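Local coordinates for acetate CoA-transferase subunit beta (Escherichia coli DH5[alpha], PDB 5DBN), which transfers coenzyme A from acetyl-CoA to acetoacetate and other short-chain fatty acids, through a covalent enzyme-CoA intermediate, at residues Ala8-Gln13 with Met166-Leu171; Leu43-Glu46 with Gly51-Pro54; Glu140-Asp145 with Arg196-Ala201; Met181-Ile186 with Cys190-Val195. All coordinates share one frame; numbering follows the deposited sequence.

Contact 1. Residues Ala8-Gln13 with Met166-Leu171; sequences ARRVAQ and MLVTEL
The methyl of Met-166 lies on a guanidinium face of Arg-10. Met-166 CE sits 3.5 Å above the plane and is offset toward the rim. Its closest approach is to Arg-10 NH2, at 3.6 Å. The two side chains cross at about a right angle. Met-166 is extended along its whole length, with CG anti to the backbone N (chi1 -173°), and this carries the methyl out to the charged group. Arg-10 bends at chi2 (57°). Its aliphatic part stays over Val-168, where Arg-10 CG meets Val-168 CG1 at 3.9 Å. Salt bridges hold the charged end of Arg-10: NH2 pairs with Glu-185 and with Glu-14. Arg-175 brings a like charge close by.

The contact joins helix 3-12 to the mixed sheet of the coenzyme A transferase fold. Strand 166-168 runs between strands 135-138 and 172-177. The helix axis passes 9.6 Å from the strand axis. Deeper in, Val-11 CG2 packs on Val-168 CG2 at 3.9 Å, and this valine pair is buried. An alanine in place of Arg-10 would probably leave Glu-185 and Glu-14 without their shared positive partner and take from the Met-166 methyl the flat group it rests on. Past the strand, Thr-169 OG1 accepts from Leu-171 N at 3.1 Å, an ST turn.

Contact 2. Residues Leu43-Glu46 with Gly51-Pro54; sequences LQSE and GLGP
Leu-43 O accepts two backbone N-H groups from strand 51-53, which crosses its own strand. Gly-51 N donates to Leu-43 O at 2.9 Å, and the bond is bent to 142° at the hydrogen. Leu-52 N donates to Leu-43 O at 3.0 Å and is almost straight, at 178°. The two donors come from opposite faces of the carbonyl plane, and both are tilted from it. One acceptor therefore serves two consecutive amides.

Water 1 extends the link. It accepts from Leu-43 N at 2.8 Å and donates to Leu-52 O at 2.7 Å. Both backbone polar atoms of Leu-43 are thus tied to the other segment, one directly and one through water. The strands 43-45 and 51-53 cross at 92°, so the pairing does not continue as a ladder. Strand 51-53 turns away to pair with strand 71-73, while the backbone of Gln-44 bonds to that of Val-21 in the main sheet.

The Ser-Glu-Asn-Gly signature of this transferase family begins at Ser-45, the last residue of strand 43-45, and runs into the connection to strand 51-53. It includes Glu-46, the predicted active-site residue. Glu-46 OE1 and Gln-44 OE1 both bond to Asn-22 ND2, and Gln-44 NE2 and the Glu-46 carbonyl both bond to Ser-84 OG. Ser-45 OG is paired with Asn-47 OD1; Leu-52 CD2 lies 4.3 Å from Ser-45 OG. Between the strands, Leu-43 CB and Leu-52 CB pack at 3.7 Å. Leu-52 CG is anti to the backbone N, which places a methyl branch toward Ser-45.

Contact 3. Residues Glu140-Asp145 with Arg196-Ala201; sequences EHCAKD and RAKTEA
His-141 meets the end of helix 192-197 with the edge of its ring. His-141 NE2 donates to Thr-199 OG1 at 2.6 Å, with an angle of 149° at the hydrogen. The hydroxyl lies only 3° out of the ring plane. Thr-199 OG1 also bonds to Val-195 O. That is consistent with the hydroxyl accepting from the histidine and donating to the carbonyl. His-141 CD2 comes 3.1 Å from Lys-198 O, again at the ring edge, and 3.7 Å from Lys-198 CB. CG of His-141 stands anti to the backbone N (chi1 -155°), which turns the ring to the other segment. On its other side, ND1 bonds to Thr-169 OG1, so both ring nitrogens have partners and the ring is unlikely to turn freely.

Water 2 donates to His-141 O and to Lys-198 O, each at 2.9 Å. Cys-142 follows, with SG 4.1 Å from Lys-198 CB. Further on, Lys-144 reaches back to Glu-140, the first residue of the segment. Lys-144 NZ forms a salt bridge with Glu-140 OE1 at 3.0 Å, and Glu-140 OE1 receives it on its syn lone pair.

Lys-198 is the first residue to leave helical geometry after helix 192-197. The loop after strand 135-138 thus covers that helix end, with Ile-150 of strand 150-151 touching both His-141 and Thr-199.

Contact 4. Residues Met181-Ile186 with Cys190-Val195; sequences MWLTEI and CDLATV
Apolar contacts carry this pairing, and Ile-186 makes most of them. Ile-186 CG2 lies 4.0 Å from Cys-190 CB and makes a van der Waals contact with backbone Cys-190 O at 3.6 Å. Ile-186 CD1 reaches 3.8 Å from Leu-192 CA, at the first turn of the helix. With CG1 anti to the carbonyl carbon (chi1 -58°), the longer branch is sent toward that turn. Leu-183 CD2 meets Leu-192 CD1, the two side chains crossing obliquely. Val-195 touches more loosely, with CG1 on Leu-183 CD2 and CG2 on Ile-186 CG2. An alanine in place of Ile-186 would probably open a gap against Cys-190 and Leu-192 and let the helix start shift.

Polar bonds act within the helix start. Asp-191 is the N-cap. Its OD1 accepts from Thr-194 N at 3.0 Å and from Thr-194 OG1 at 2.8 Å, both from the same face of the carboxylate plane.

Backbone shape adds to the fit. A classic beta bulge, with Thr-184 and Glu-185 both opposite Val-173, lets Leu-183 and Ile-186 both point at the helix. Strand 180-186, helix 192-197 and strand 204-205 form a beta-alpha-beta unit at the edge of the main sheet.

Overall arrangement
Contacts 1, 3 and 4 form one cluster, and contact 2 stands apart. Contacts 3 and 4 share helix 192-197, and their centres lie about 12 Å apart. Contact 1 is about 13 Å from contact 4, centre to centre, and is tied to it by the salt bridge of Arg-10 NH2 to Glu-185 OE2 at 2.7 Å. It is about 15 Å from contact 3, again centre to centre, and there Glu-170 OE1 probably bonds to His-141 N at 3.2 Å. Contact 2 holds the predicted active-site Glu-46. Its centre is about 20 Å from that of contact 1 and over 30 Å from those of contacts 3 and 4, across the chain's centre. Contacts 1, 2 and 4 all reach the main sheet.

Contact 1. Residues Ala8-Gln13 with Met166-Leu171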
# COMPACT_ATOMS: atom_id res chain seq x y z
N ALA B 8 -9.84 8.01 -33.22
CA ALA B 8 -8.53 7.93 -32.58
C ALA B 8 -7.73 9.20 -32.84
O ALA B 8 -7.07 9.73 -31.94
CB ALA B 8 -7.77 6.72 -33.08
N ARG B 9 -7.79 9.68 -34.07
CA ARG B 9 -7.09 10.90 -34.46
C ARG B 9 -7.57 12.10 -33.65
O ARG B 9 -6.77 12.88 -33.15
CB ARG B 9 -7.28 11.15 -35.96
CG ARG B 9 -6.58 12.39 -36.50
CD ARG B 9 -6.73 12.46 -38.01
NE ARG B 9 -6.09 13.64 -38.59
CZ ARG B 9 -6.01 13.88 -39.90
NH1 ARG B 9 -6.53 13.03 -40.77
NH2 ARG B 9 -5.42 14.98 -40.34
N ARG B 10 -8.89 12.23 -33.52
CA ARG B 10 -9.46 13.34 -32.75
C ARG B 10 -9.10 13.26 -31.27
O ARG B 10 -8.75 14.27 -30.66
CB ARG B 10 -10.98 13.38 -32.92
CG ARG B 10 -11.67 14.47 -32.09
CD ARG B 10 -11.12 15.86 -32.39
NE ARG B 10 -11.60 16.86 -31.44
CZ ARG B 10 -11.02 17.14 -30.28
NH1 ARG B 10 -9.93 16.48 -29.89
NH2 ARG B 10 -11.53 18.07 -29.49
N VAL B 11 -9.18 12.07 -30.69
CA VAL B 11 -8.82 11.87 -29.29
C VAL B 11 -7.35 12.22 -29.05
O VAL B 11 -7.00 12.81 -28.04
CB VAL B 11 -9.10 10.43 -28.82
CG1 VAL B 11 -8.54 10.18 -27.42
CG2 VAL B 11 -10.60 10.13 -28.84
N ALA B 12 -6.50 11.83 -30.00
CA ALA B 12 -5.07 12.11 -29.90
C ALA B 12 -4.81 13.61 -29.80
O ALA B 12 -3.89 14.04 -29.09
CB ALA B 12 -4.34 11.53 -31.10
N GLN B 13 -5.61 14.40 -30.50
CA GLN B 13 -5.47 15.85 -30.48
C GLN B 13 -5.92 16.45 -29.14
O GLN B 13 -5.63 17.61 -28.85
CB GLN B 13 -6.26 16.48 -31.63
CG GLN B 13 -5.65 16.21 -33.00
CD GLN B 13 -6.51 16.72 -34.15
OE1 GLN B 13 -7.66 17.10 -33.95
NE2 GLN B 13 -5.95 16.72 -35.35
N MET B 166 -15.77 13.34 -21.78
CA MET B 166 -15.72 13.57 -23.22
C MET B 166 -16.11 12.31 -23.98
O MET B 166 -15.60 11.22 -23.71
CB MET B 166 -14.31 14.01 -23.62
CG MET B 166 -14.16 14.44 -25.07
SD MET B 166 -12.47 14.91 -25.46
CE MET B 166 -12.64 15.50 -27.15
N LEU B 167 -17.03 12.47 -24.93
CA LEU B 167 -17.45 11.37 -25.80
C LEU B 167 -17.12 11.71 -27.25
O LEU B 167 -17.59 12.72 -27.78
CB LEU B 167 -18.94 11.10 -25.64
CG LEU B 167 -19.54 10.07 -26.61
CD1 LEU B 167 -18.86 8.72 -26.43
CD2 LEU B 167 -21.04 9.94 -26.40
N VAL B 168 -16.30 10.87 -27.88
CA VAL B 168 -15.85 11.10 -29.24
C VAL B 168 -16.30 9.98 -30.18
O VAL B 168 -15.93 8.82 -30.00
CB VAL B 168 -14.31 11.22 -29.31
CG1 VAL B 168 -13.86 11.56 -30.72
CG2 VAL B 168 -13.82 12.27 -28.33
N THR B 169 -17.11 10.34 -31.17
CA THR B 169 -17.56 9.41 -32.20
C THR B 169 -17.09 9.90 -33.56
O THR B 169 -16.51 10.98 -33.68
CB THR B 169 -19.09 9.25 -32.21
OG1 THR B 169 -19.69 10.41 -32.79
CG2 THR B 169 -19.63 9.04 -30.81
N GLU B 170 -17.33 9.10 -34.59
CA GLU B 170 -16.94 9.47 -35.94
C GLU B 170 -17.90 10.51 -36.50
O GLU B 170 -17.69 11.02 -37.60
CB GLU B 170 -16.87 8.24 -36.85
CG GLU B 170 -18.21 7.69 -37.35
CD GLU B 170 -19.00 6.95 -36.28
OE1 GLU B 170 -18.55 6.91 -35.12
OE2 GLU B 170 -20.07 6.40 -36.61
N LEU B 171 -18.94 10.84 -35.74
CA LEU B 171 -19.93 11.81 -36.19
C LEU B 171 -19.84 13.13 -35.41
O LEU B 171 -20.13 14.20 -35.96
CB LEU B 171 -21.34 11.24 -36.03
CG LEU B 171 -21.83 10.20 -37.06
CD1 LEU B 171 -23.25 9.78 -36.74
CD2 LEU B 171 -21.71 10.68 -38.50

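Contact 2. Residues Leu43-Glu46 with Gly51-Pro54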
# COMPACT_ATOMS: atom_id res chain seq x y z
N LEU B 43 2.59 6.29 -21.33
CA LEU B 43 1.51 5.32 -21.25
C LEU B 43 1.65 4.42 -20.02
O LEU B 43 2.72 3.87 -19.75
CB LEU B 43 1.46 4.47 -22.52
CG LEU B 43 1.05 5.22 -23.78
CD1 LEU B 43 1.20 4.32 -25.00
CD2 LEU B 43 -0.39 5.70 -23.68
N GLN B 44 0.55 4.29 -19.29
CA GLN B 44 0.49 3.46 -18.09
C GLN B 44 -0.22 2.15 -18.41
O GLN B 44 -1.27 2.15 -19.07
CB GLN B 44 -0.23 4.21 -16.96
CG GLN B 44 -0.05 3.61 -15.57
CD GLN B 44 -1.09 2.56 -15.22
OE1 GLN B 44 -1.94 2.20 -16.03
NE2 GLN B 44 -1.04 2.08 -13.98
N SER B 45 0.36 1.04 -17.96
CA SER B 45 -0.22 -0.28 -18.18
C SER B 45 -0.72 -0.84 -16.85
O SER B 45 0.03 -0.89 -15.87
CB SER B 45 0.80 -1.22 -18.82
OG SER B 45 0.18 -2.32 -19.46
N GLU B 46 -1.99 -1.23 -16.81
CA GLU B 46 -2.65 -1.66 -15.57
C GLU B 46 -1.90 -2.76 -14.85
O GLU B 46 -1.85 -2.79 -13.62
CB GLU B 46 -4.08 -2.13 -15.86
CG GLU B 46 -4.99 -1.09 -16.48
CD GLU B 46 -4.97 -1.13 -18.00
OE1 GLU B 46 -3.93 -0.78 -18.60
OE2 GLU B 46 -6.00 -1.51 -18.59
N GLY B 51 5.50 3.85 -18.96
CA GLY B 51 6.40 3.94 -20.09
C GLY B 51 6.15 2.84 -21.10
O GLY B 51 7.09 2.33 -21.71
N LEU B 52 4.88 2.48 -21.29
CA LEU B 52 4.51 1.45 -22.25
C LEU B 52 4.82 1.90 -23.67
O LEU B 52 4.68 3.08 -24.01
CB LEU B 52 3.02 1.12 -22.13
CG LEU B 52 2.45 0.13 -23.15
CD1 LEU B 52 3.08 -1.25 -22.99
CD2 LEU B 52 0.94 0.04 -23.01
N GLY B 53 5.24 0.96 -24.50
CA GLY B 53 5.57 1.25 -25.88
C GLY B 53 5.44 0.04 -26.78
O GLY B 53 5.09 -1.05 -26.31
N PRO B 54 5.73 0.21 -28.08
CA PRO B 54 5.66 -0.90 -29.03
C PRO B 54 6.71 -1.97 -28.75
O PRO B 54 7.68 -1.71 -28.04
CB PRO B 54 5.93 -0.23 -30.38
CG PRO B 54 5.73 1.23 -30.15
CD PRO B 54 6.09 1.47 -28.73
O HOH W 1 4.91 5.33 -22.56

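Contact 3. Residues Glu140-Asp145 with Arg196-Ala201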
# COMPACT_ATOMS: atom_id res chain seq x y z
N GLU B 140 -17.97 4.18 -31.64
CA GLU B 140 -18.78 4.42 -32.83
C GLU B 140 -20.13 4.96 -32.37
O GLU B 140 -20.57 4.65 -31.26
CB GLU B 140 -18.94 3.14 -33.66
CG GLU B 140 -17.64 2.64 -34.27
CD GLU B 140 -17.83 1.39 -35.11
OE1 GLU B 140 -18.99 0.96 -35.31
OE2 GLU B 140 -16.81 0.83 -35.59
N HIS B 141 -20.78 5.77 -33.19
CA HIS B 141 -22.01 6.42 -32.76
C HIS B 141 -23.12 5.40 -32.52
O HIS B 141 -23.82 5.46 -31.51
CB HIS B 141 -22.46 7.47 -33.77
CG HIS B 141 -23.30 8.55 -33.18
ND1 HIS B 141 -22.78 9.76 -32.78
CD2 HIS B 141 -24.62 8.60 -32.89
CE1 HIS B 141 -23.74 10.51 -32.29
NE2 HIS B 141 -24.87 9.83 -32.34
N CYS B 142 -23.29 4.47 -33.46
CA CYS B 142 -24.33 3.45 -33.38
C CYS B 142 -23.73 2.05 -33.42
O CYS B 142 -22.61 1.85 -33.90
CB CYS B 142 -25.33 3.62 -34.53
SG CYS B 142 -26.18 5.21 -34.53
N ALA B 143 -24.48 1.08 -32.91
CA ALA B 143 -24.03 -0.31 -32.91
C ALA B 143 -24.13 -0.90 -34.31
O ALA B 143 -24.64 -0.27 -35.23
CB ALA B 143 -24.85 -1.13 -31.93
N LYS B 144 -23.63 -2.13 -34.46
CA LYS B 144 -23.61 -2.77 -35.77
C LYS B 144 -25.00 -3.18 -36.24
O LYS B 144 -25.22 -3.37 -37.44
CB LYS B 144 -22.69 -4.00 -35.74
CG LYS B 144 -21.24 -3.68 -35.41
CD LYS B 144 -20.64 -2.69 -36.40
CE LYS B 144 -19.16 -2.45 -36.13
NZ LYS B 144 -18.58 -1.42 -37.03
N ASP B 145 -25.94 -3.31 -35.31
CA ASP B 145 -27.32 -3.64 -35.66
C ASP B 145 -28.14 -2.39 -35.97
O ASP B 145 -29.28 -2.49 -36.42
CB ASP B 145 -27.99 -4.45 -34.54
CG ASP B 145 -28.01 -3.73 -33.20
OD1 ASP B 145 -27.75 -2.51 -33.16
OD2 ASP B 145 -28.31 -4.38 -32.18
N ARG B 196 -28.64 14.37 -34.22
CA ARG B 196 -29.85 14.37 -33.41
C ARG B 196 -30.65 13.09 -33.66
O ARG B 196 -31.11 12.44 -32.72
CB ARG B 196 -30.71 15.60 -33.73
CG ARG B 196 -31.70 15.95 -32.64
CD ARG B 196 -31.16 17.04 -31.72
NE ARG B 196 -31.19 18.35 -32.36
CZ ARG B 196 -30.87 19.49 -31.74
NH1 ARG B 196 -30.49 19.48 -30.47
NH2 ARG B 196 -30.93 20.64 -32.41
N ALA B 197 -30.79 12.74 -34.93
CA ALA B 197 -31.53 11.54 -35.33
C ALA B 197 -30.85 10.27 -34.81
O ALA B 197 -31.52 9.31 -34.44
CB ALA B 197 -31.66 11.49 -36.84
N LYS B 198 -29.52 10.27 -34.80
CA LYS B 198 -28.76 9.09 -34.40
C LYS B 198 -28.44 9.09 -32.90
O LYS B 198 -27.70 8.22 -32.42
CB LYS B 198 -27.46 9.03 -35.20
CG LYS B 198 -27.64 8.67 -36.67
CD LYS B 198 -26.30 8.64 -37.40
CE LYS B 198 -26.40 7.94 -38.74
NZ LYS B 198 -25.18 8.14 -39.57
N THR B 199 -29.01 10.03 -32.16
CA THR B 199 -28.77 10.17 -30.72
C THR B 199 -30.06 10.29 -29.92
O THR B 199 -30.89 11.16 -30.19
CB THR B 199 -27.88 11.40 -30.43
OG1 THR B 199 -26.68 11.33 -31.20
CG2 THR B 199 -27.52 11.48 -28.95
N GLU B 200 -30.23 9.42 -28.92
CA GLU B 200 -31.41 9.46 -28.06
C GLU B 200 -31.18 10.37 -26.85
O GLU B 200 -32.14 10.83 -26.23
CB GLU B 200 -31.78 8.07 -27.56
CG GLU B 200 -32.43 7.17 -28.60
CD GLU B 200 -32.92 5.86 -28.01
OE1 GLU B 200 -33.01 5.75 -26.77
OE2 GLU B 200 -33.21 4.93 -28.80
N ALA B 201 -29.92 10.61 -26.52
CA ALA B 201 -29.57 11.47 -25.40
C ALA B 201 -30.01 12.91 -25.65
O ALA B 201 -29.93 13.40 -26.78
CB ALA B 201 -28.08 11.41 -25.13
O HOH W 2 -26.35 6.50 -30.54

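Contact 4. Residues Met181-Ile186 with Cys190-Val195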
# COMPACT_ATOMS: atom_id res chain seq x y z
N MET B 181 -24.94 17.83 -20.79
CA MET B 181 -24.28 17.28 -21.97
C MET B 181 -24.30 18.30 -23.11
O MET B 181 -25.35 18.83 -23.46
CB MET B 181 -24.97 15.98 -22.39
CG MET B 181 -24.29 15.24 -23.53
SD MET B 181 -25.21 13.77 -23.98
CE MET B 181 -24.07 12.99 -25.12
N TRP B 182 -23.12 18.55 -23.68
CA TRP B 182 -22.97 19.55 -24.73
C TRP B 182 -22.40 18.94 -26.01
O TRP B 182 -21.38 18.26 -25.98
CB TRP B 182 -22.07 20.69 -24.26
CG TRP B 182 -22.74 21.60 -23.28
CD1 TRP B 182 -22.74 21.48 -21.92
CD2 TRP B 182 -23.50 22.77 -23.59
NE1 TRP B 182 -23.46 22.51 -21.37
CE2 TRP B 182 -23.94 23.32 -22.37
CE3 TRP B 182 -23.85 23.41 -24.78
CZ2 TRP B 182 -24.71 24.47 -22.30
CZ3 TRP B 182 -24.62 24.56 -24.71
CH2 TRP B 182 -25.04 25.08 -23.48
N LEU B 183 -23.07 19.20 -27.13
CA LEU B 183 -22.53 18.88 -28.44
C LEU B 183 -21.57 20.00 -28.83
O LEU B 183 -22.00 21.11 -29.14
CB LEU B 183 -23.64 18.72 -29.48
CG LEU B 183 -23.19 18.57 -30.93
CD1 LEU B 183 -22.35 17.32 -31.11
CD2 LEU B 183 -24.39 18.54 -31.86
N THR B 184 -20.27 19.70 -28.81
CA THR B 184 -19.25 20.73 -29.01
C THR B 184 -18.64 20.70 -30.41
O THR B 184 -18.17 21.73 -30.90
CB THR B 184 -18.13 20.58 -27.96
OG1 THR B 184 -17.61 19.25 -27.99
CG2 THR B 184 -18.67 20.88 -26.57
N GLU B 185 -18.62 19.53 -31.05
CA GLU B 185 -18.14 19.43 -32.43
C GLU B 185 -18.97 18.46 -33.27
O GLU B 185 -19.51 17.48 -32.76
CB GLU B 185 -16.68 18.98 -32.47
CG GLU B 185 -15.76 19.78 -31.56
CD GLU B 185 -14.34 19.23 -31.54
OE1 GLU B 185 -13.89 18.71 -32.58
OE2 GLU B 185 -13.68 19.34 -30.49
N ILE B 186 -19.07 18.77 -34.56
CA ILE B 186 -19.69 17.89 -35.54
C ILE B 186 -18.66 17.55 -36.61
O ILE B 186 -17.91 18.41 -37.05
CB ILE B 186 -20.93 18.53 -36.18
CG1 ILE B 186 -21.95 18.89 -35.10
CG2 ILE B 186 -21.54 17.60 -37.23
CD1 ILE B 186 -23.25 19.50 -35.61
N CYS B 190 -21.10 15.77 -42.03
CA CYS B 190 -22.24 15.47 -41.18
C CYS B 190 -22.91 16.77 -40.74
O CYS B 190 -22.29 17.84 -40.78
CB CYS B 190 -21.80 14.65 -39.96
SG CYS B 190 -23.16 13.96 -38.98
N ASP B 191 -24.18 16.68 -40.34
CA ASP B 191 -24.93 17.84 -39.88
C ASP B 191 -25.60 17.57 -38.53
O ASP B 191 -25.63 16.43 -38.06
CB ASP B 191 -25.98 18.25 -40.91
CG ASP B 191 -26.78 17.07 -41.44
OD1 ASP B 191 -27.66 16.58 -40.70
OD2 ASP B 191 -26.53 16.65 -42.58
N LEU B 192 -26.14 18.62 -37.92
CA LEU B 192 -26.75 18.52 -36.60
C LEU B 192 -27.97 17.60 -36.58
O LEU B 192 -28.21 16.90 -35.59
CB LEU B 192 -27.17 19.91 -36.12
CG LEU B 192 -27.90 19.96 -34.77
CD1 LEU B 192 -27.06 19.35 -33.66
CD2 LEU B 192 -28.28 21.39 -34.43
N ALA B 193 -28.74 17.59 -37.66
CA ALA B 193 -29.96 16.80 -37.72
C ALA B 193 -29.68 15.30 -37.73
O ALA B 193 -30.41 14.52 -37.13
CB ALA B 193 -30.77 17.18 -38.95
N THR B 194 -28.61 14.90 -38.41
CA THR B 194 -28.22 13.50 -38.46
C THR B 194 -27.78 13.01 -37.08
O THR B 194 -28.16 11.92 -36.65
CB THR B 194 -27.08 13.25 -39.47
OG1 THR B 194 -27.42 13.82 -40.73
CG2 THR B 194 -26.82 11.76 -39.64
N VAL B 195 -26.99 13.83 -36.40
CA VAL B 195 -26.53 13.52 -35.05
C VAL B 195 -27.73 13.41 -34.11
O VAL B 195 -27.82 12.48 -33.31
CB VAL B 195 -25.54 14.58 -34.52
CG1 VAL B 195 -25.14 14.29 -33.07
CG2 VAL B 195 -24.30 14.65 -35.40